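Local atomic coordinates of macrolide export ATP-binding/permease protein MacB (Actinobacillus actinomycetemcomitans, PDB entry 3FTJ), a protein that probably powers macrolide export as the inner-membrane ABC transporter of the MacAB-TdeA efflux system, the chain here being the periplasmic region of MacB. Residues L196-S199 / D205-I208; N131-R136 / L164-G169. All coordinates share one frame; numbering follows the deposited sequence.

Interaction 1: L196-S199 / D205-I208; sequences LLKS and DFFI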
# COMPACT_ATOMS: atom_id res chain seq x y z
N LEU A 196 8.58 0.65 19.01
CA LEU A 196 8.51 2.05 18.61
C LEU A 196 7.05 2.49 18.39
O LEU A 196 6.62 3.52 18.92
CB LEU A 196 9.34 2.29 17.35
CG LEU A 196 9.32 3.70 16.73
CD1 LEU A 196 9.78 4.76 17.72
CD2 LEU A 196 10.20 3.73 15.48
N LEU A 197 6.29 1.69 17.64
CA LEU A 197 4.89 2.01 17.35
C LEU A 197 4.00 2.00 18.59
O LEU A 197 3.08 2.81 18.68
CB LEU A 197 4.32 1.09 16.28
CG LEU A 197 4.70 1.45 14.85
CD1 LEU A 197 4.42 0.27 13.95
CD2 LEU A 197 3.94 2.68 14.37
N LYS A 198 4.24 1.06 19.50
CA LYS A 198 3.57 1.08 20.81
C LYS A 198 3.86 2.38 21.56
O LYS A 198 2.96 2.99 22.13
CB LYS A 198 3.99 -0.11 21.68
CG LYS A 198 3.59 -1.46 21.11
CD LYS A 198 4.24 -2.62 21.86
CE LYS A 198 3.67 -2.77 23.26
NZ LYS A 198 4.11 -4.07 23.86
N SER A 199 5.12 2.80 21.57
CA SER A 199 5.54 4.05 22.20
C SER A 199 4.83 5.24 21.55
O SER A 199 4.35 6.16 22.23
CB SER A 199 7.06 4.22 22.06
OG SER A 199 7.52 5.39 22.71
N ASP A 205 -2.19 -1.20 19.23
CA ASP A 205 -3.45 -1.13 18.52
C ASP A 205 -3.20 -1.36 17.03
O ASP A 205 -3.87 -0.77 16.18
CB ASP A 205 -4.12 0.22 18.75
CG ASP A 205 -3.26 1.38 18.31
OD1 ASP A 205 -2.22 1.15 17.66
OD2 ASP A 205 -3.62 2.54 18.61
N PHE A 206 -2.24 -2.22 16.73
CA PHE A 206 -1.83 -2.51 15.36
C PHE A 206 -1.29 -3.92 15.38
O PHE A 206 -1.02 -4.47 16.45
CB PHE A 206 -0.72 -1.56 14.93
CG PHE A 206 0.49 -1.61 15.82
CD1 PHE A 206 1.51 -2.53 15.59
CD2 PHE A 206 0.60 -0.75 16.90
CE1 PHE A 206 2.62 -2.59 16.43
CE2 PHE A 206 1.71 -0.80 17.74
CZ PHE A 206 2.72 -1.72 17.51
N PHE A 207 -1.10 -4.50 14.20
CA PHE A 207 -0.46 -5.81 14.13
C PHE A 207 0.43 -5.86 12.90
O PHE A 207 0.24 -5.08 11.96
CB PHE A 207 -1.48 -6.95 14.14
CG PHE A 207 -2.46 -6.92 13.00
CD1 PHE A 207 -2.32 -7.79 11.93
CD2 PHE A 207 -3.53 -6.03 13.00
CE1 PHE A 207 -3.22 -7.77 10.88
CE2 PHE A 207 -4.44 -6.01 11.95
CZ PHE A 207 -4.29 -6.88 10.89
N ILE A 208 1.39 -6.77 12.91
CA ILE A 208 2.39 -6.84 11.86
C ILE A 208 2.26 -8.14 11.09
O ILE A 208 2.12 -9.21 11.68
CB ILE A 208 3.81 -6.68 12.43
CG1 ILE A 208 3.92 -5.35 13.19
CG2 ILE A 208 4.85 -6.77 11.32
CD1 ILE A 208 5.34 -4.97 13.54
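L197 and K198 meet F206 without a hydrogen bond, and the polar group held beside them is the D205 carboxylate. Both of its oxygens have a partner. OD1 accepts a hydrogen bond from H201 ND1, and OD2 forms a salt bridge with K203 NZ. D205 OD1 also lies in the plane of the F206 ring, at the edge, 3.5 Å from F206 CD2. These bonds tie D205 to the end of helix 186-201 and to the connection that follows it. They probably help keep the carboxylate ionised although it is buried.

The contact across the segments is carried by the F206 ring. L197 CB sits over one face, 3.5 Å from F206 CZ. The L197 branch ending in CD1 lies over the same face but toward the rim, 4.2 Å from F206 CE1. K198 adds two touches. Its backbone N is 3.6 Å from F206 CE2, approaching obliquely. Its CG is 3.7 Å from F206 CZ, with the lysine chain crossing the phenylalanine at about a right angle. Beyond CG the lysine leads away, and NZ makes a weak, long ion pair with E195. F206 has chi1 57°, which places CG between the backbone N and the carbonyl carbon. This torsion directs the ring at the helix, where its far end, CE2 and CZ, does most of the touching. K204 makes a cation-pi contact with the same ring.

The result is helix-on-sheet packing, joined by a short connection within the periplasmic region. I18 of strand 15-20 touches both L197 and F206, and that strand pairs antiparallel with strand 206-209. I208 continues the packing against L193 and T194 of helix 186-201. L197 also reaches D39, so helix 37-44 borders the contact too.

Interaction 2: N131-R136 / L164-G169; sequences NKRPFR and LNKITG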
# COMPACT_ATOMS: atom_id res chain seq x y z
N ASN A 131 -14.71 9.81 -8.03
CA ASN A 131 -15.62 10.59 -7.20
C ASN A 131 -15.52 12.09 -7.48
O ASN A 131 -15.39 12.90 -6.55
CB ASN A 131 -15.40 10.29 -5.71
CG ASN A 131 -16.05 8.98 -5.26
OD1 ASN A 131 -15.93 8.59 -4.10
ND2 ASN A 131 -16.74 8.32 -6.18
N LYS A 132 -15.55 12.43 -8.76
CA LYS A 132 -15.56 13.82 -9.24
C LYS A 132 -14.18 14.48 -9.36
O LYS A 132 -14.07 15.59 -9.88
CB LYS A 132 -16.50 14.69 -8.40
CG LYS A 132 -17.95 14.25 -8.45
CD LYS A 132 -18.80 15.11 -7.53
CE LYS A 132 -18.94 16.51 -8.07
NZ LYS A 132 -19.86 17.31 -7.22
N ARG A 133 -13.14 13.81 -8.87
CA ARG A 133 -11.79 14.38 -8.90
C ARG A 133 -10.97 13.80 -10.06
O ARG A 133 -10.78 12.60 -10.14
CB ARG A 133 -11.10 14.11 -7.56
CG ARG A 133 -9.60 14.37 -7.56
CD ARG A 133 -9.31 15.82 -7.27
NE ARG A 133 -9.89 16.23 -6.00
CZ ARG A 133 -9.78 17.45 -5.49
NH1 ARG A 133 -9.09 18.38 -6.14
NH2 ARG A 133 -10.34 17.74 -4.33
N PRO A 134 -10.49 14.67 -10.96
CA PRO A 134 -9.73 14.22 -12.13
C PRO A 134 -8.27 13.87 -11.84
O PRO A 134 -7.56 14.65 -11.21
CB PRO A 134 -9.81 15.44 -13.05
CG PRO A 134 -9.75 16.57 -12.10
CD PRO A 134 -10.75 16.12 -11.04
N PHE A 135 -7.84 12.71 -12.33
CA PHE A 135 -6.45 12.26 -12.24
C PHE A 135 -5.94 11.95 -13.64
O PHE A 135 -6.67 11.39 -14.46
CB PHE A 135 -6.34 10.98 -11.42
CG PHE A 135 -6.56 11.16 -9.96
CD1 PHE A 135 -7.84 11.24 -9.44
CD2 PHE A 135 -5.49 11.24 -9.09
CE1 PHE A 135 -8.05 11.42 -8.09
CE2 PHE A 135 -5.69 11.40 -7.73
CZ PHE A 135 -6.97 11.49 -7.23
N ARG A 136 -4.67 12.28 -13.89
CA ARG A 136 -4.05 11.97 -15.17
C ARG A 136 -3.26 10.65 -15.11
O ARG A 136 -2.43 10.46 -14.22
CB ARG A 136 -3.14 13.12 -15.61
CG ARG A 136 -2.29 12.81 -16.83
CD ARG A 136 -1.60 14.06 -17.34
NE ARG A 136 -0.81 14.72 -16.30
CZ ARG A 136 0.45 14.40 -16.01
NH1 ARG A 136 1.06 13.43 -16.67
NH2 ARG A 136 1.10 15.06 -15.05
N LEU A 164 -4.88 11.61 0.50
CA LEU A 164 -5.20 12.14 1.81
C LEU A 164 -5.65 13.59 1.69
O LEU A 164 -6.66 13.98 2.25
CB LEU A 164 -3.98 12.05 2.74
CG LEU A 164 -3.58 10.65 3.24
CD1 LEU A 164 -2.22 10.70 3.91
CD2 LEU A 164 -4.64 10.08 4.18
N ASN A 165 -4.88 14.39 0.95
CA ASN A 165 -5.15 15.82 0.88
C ASN A 165 -6.45 16.13 0.13
O ASN A 165 -7.18 17.05 0.50
CB ASN A 165 -3.96 16.56 0.24
CG ASN A 165 -2.74 16.64 1.16
OD1 ASN A 165 -2.86 16.60 2.38
ND2 ASN A 165 -1.55 16.76 0.56
N LYS A 166 -6.75 15.36 -0.91
CA LYS A 166 -7.84 15.70 -1.82
C LYS A 166 -9.05 14.76 -1.77
O LYS A 166 -10.15 15.14 -2.16
CB LYS A 166 -7.31 15.79 -3.26
CG LYS A 166 -6.31 16.93 -3.48
CD LYS A 166 -5.57 16.78 -4.81
CE LYS A 166 -4.79 18.05 -5.17
NZ LYS A 166 -3.49 18.14 -4.45
N ILE A 167 -8.85 13.54 -1.29
CA ILE A 167 -9.94 12.56 -1.30
C ILE A 167 -10.49 12.26 0.10
O ILE A 167 -11.63 12.60 0.41
CB ILE A 167 -9.51 11.21 -1.93
CG1 ILE A 167 -8.84 11.44 -3.30
CG2 ILE A 167 -10.70 10.29 -2.07
CD1 ILE A 167 -9.79 11.91 -4.37
N THR A 168 -9.68 11.62 0.94
CA THR A 168 -10.16 11.13 2.23
C THR A 168 -10.07 12.19 3.32
O THR A 168 -10.85 12.17 4.26
CB THR A 168 -9.36 9.90 2.70
OG1 THR A 168 -8.07 10.32 3.17
CG2 THR A 168 -9.19 8.90 1.56
N GLY A 169 -9.11 13.10 3.18
CA GLY A 169 -8.79 14.04 4.25
C GLY A 169 -7.95 13.39 5.34
O GLY A 169 -7.82 12.17 5.38
O HOH W 1 -12.34 15.12 -4.19
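R133 and I167 are the residues whose backbones come nearest here, with CA atoms 8.0 Å apart. The axes of strand 133-136 and helix 164-168 approach to 10.6 Å, and their directions differ by 131°. The helix ends in a wide pi-type turn, in which G169 N gives a weak bond to L164 O. G169 then leaves helical geometry with a positive phi.

R133 does most of the touching. Its chain bends at chi2 (86°) and chi3, which swings the guanidinium against the last turn of the helix. K166 CB lies over one face of that group, toward its rim, 3.7 Å from R133 CZ. The two side chains cross at about a right angle. R133 NH2 gives a weak hydrogen bond to K166 O at 3.4 Å. A water bridges the same pair: it accepts from R133 NE at 3.2 Å and donates to K166 O at 3.0 Å. Nearer the backbone of R133, I167 CD1 is 4.0 Å from R133 CG. The same methyl meets the F135 ring at its edge, 4.0 Å from F135 CZ.

The charged ends of R133 and K166 do not touch. K166 NZ bonds to S103 O, and R133 NH1 makes a weak bond to Q105 OE1. Helix dipole and carbonyl together would probably make the helix end a mildly attractive place for the arginine. The chemistry thus implies an apolar methyl contact beside a guanidinium held partly through water, joining strand and helix end in the MacB-like periplasmic core domain.

How the interactions relate
From the N terminus, interaction 2 comes first. Strand 133-141 opens it, and the chain then runs through strand 155-159 before helix 160-168 closes it, a loop of 27 residues. Strand 175-180 and helix 186-201 follow. Interaction 1 then closes a short loop, with five residues between its segments, two of them still in the helix. The two contacts are in series and neither nest nor cross. The centres of interactions 1 and 2 are 29 Å apart. The nearest atoms of interactions 1 and 2 are about 15 Å apart. Both reach the same mixed sheet at separate places: interaction 2 sets a helix end against strand 133-141, and interaction 1 ties helix 186-201 to strand 206-209.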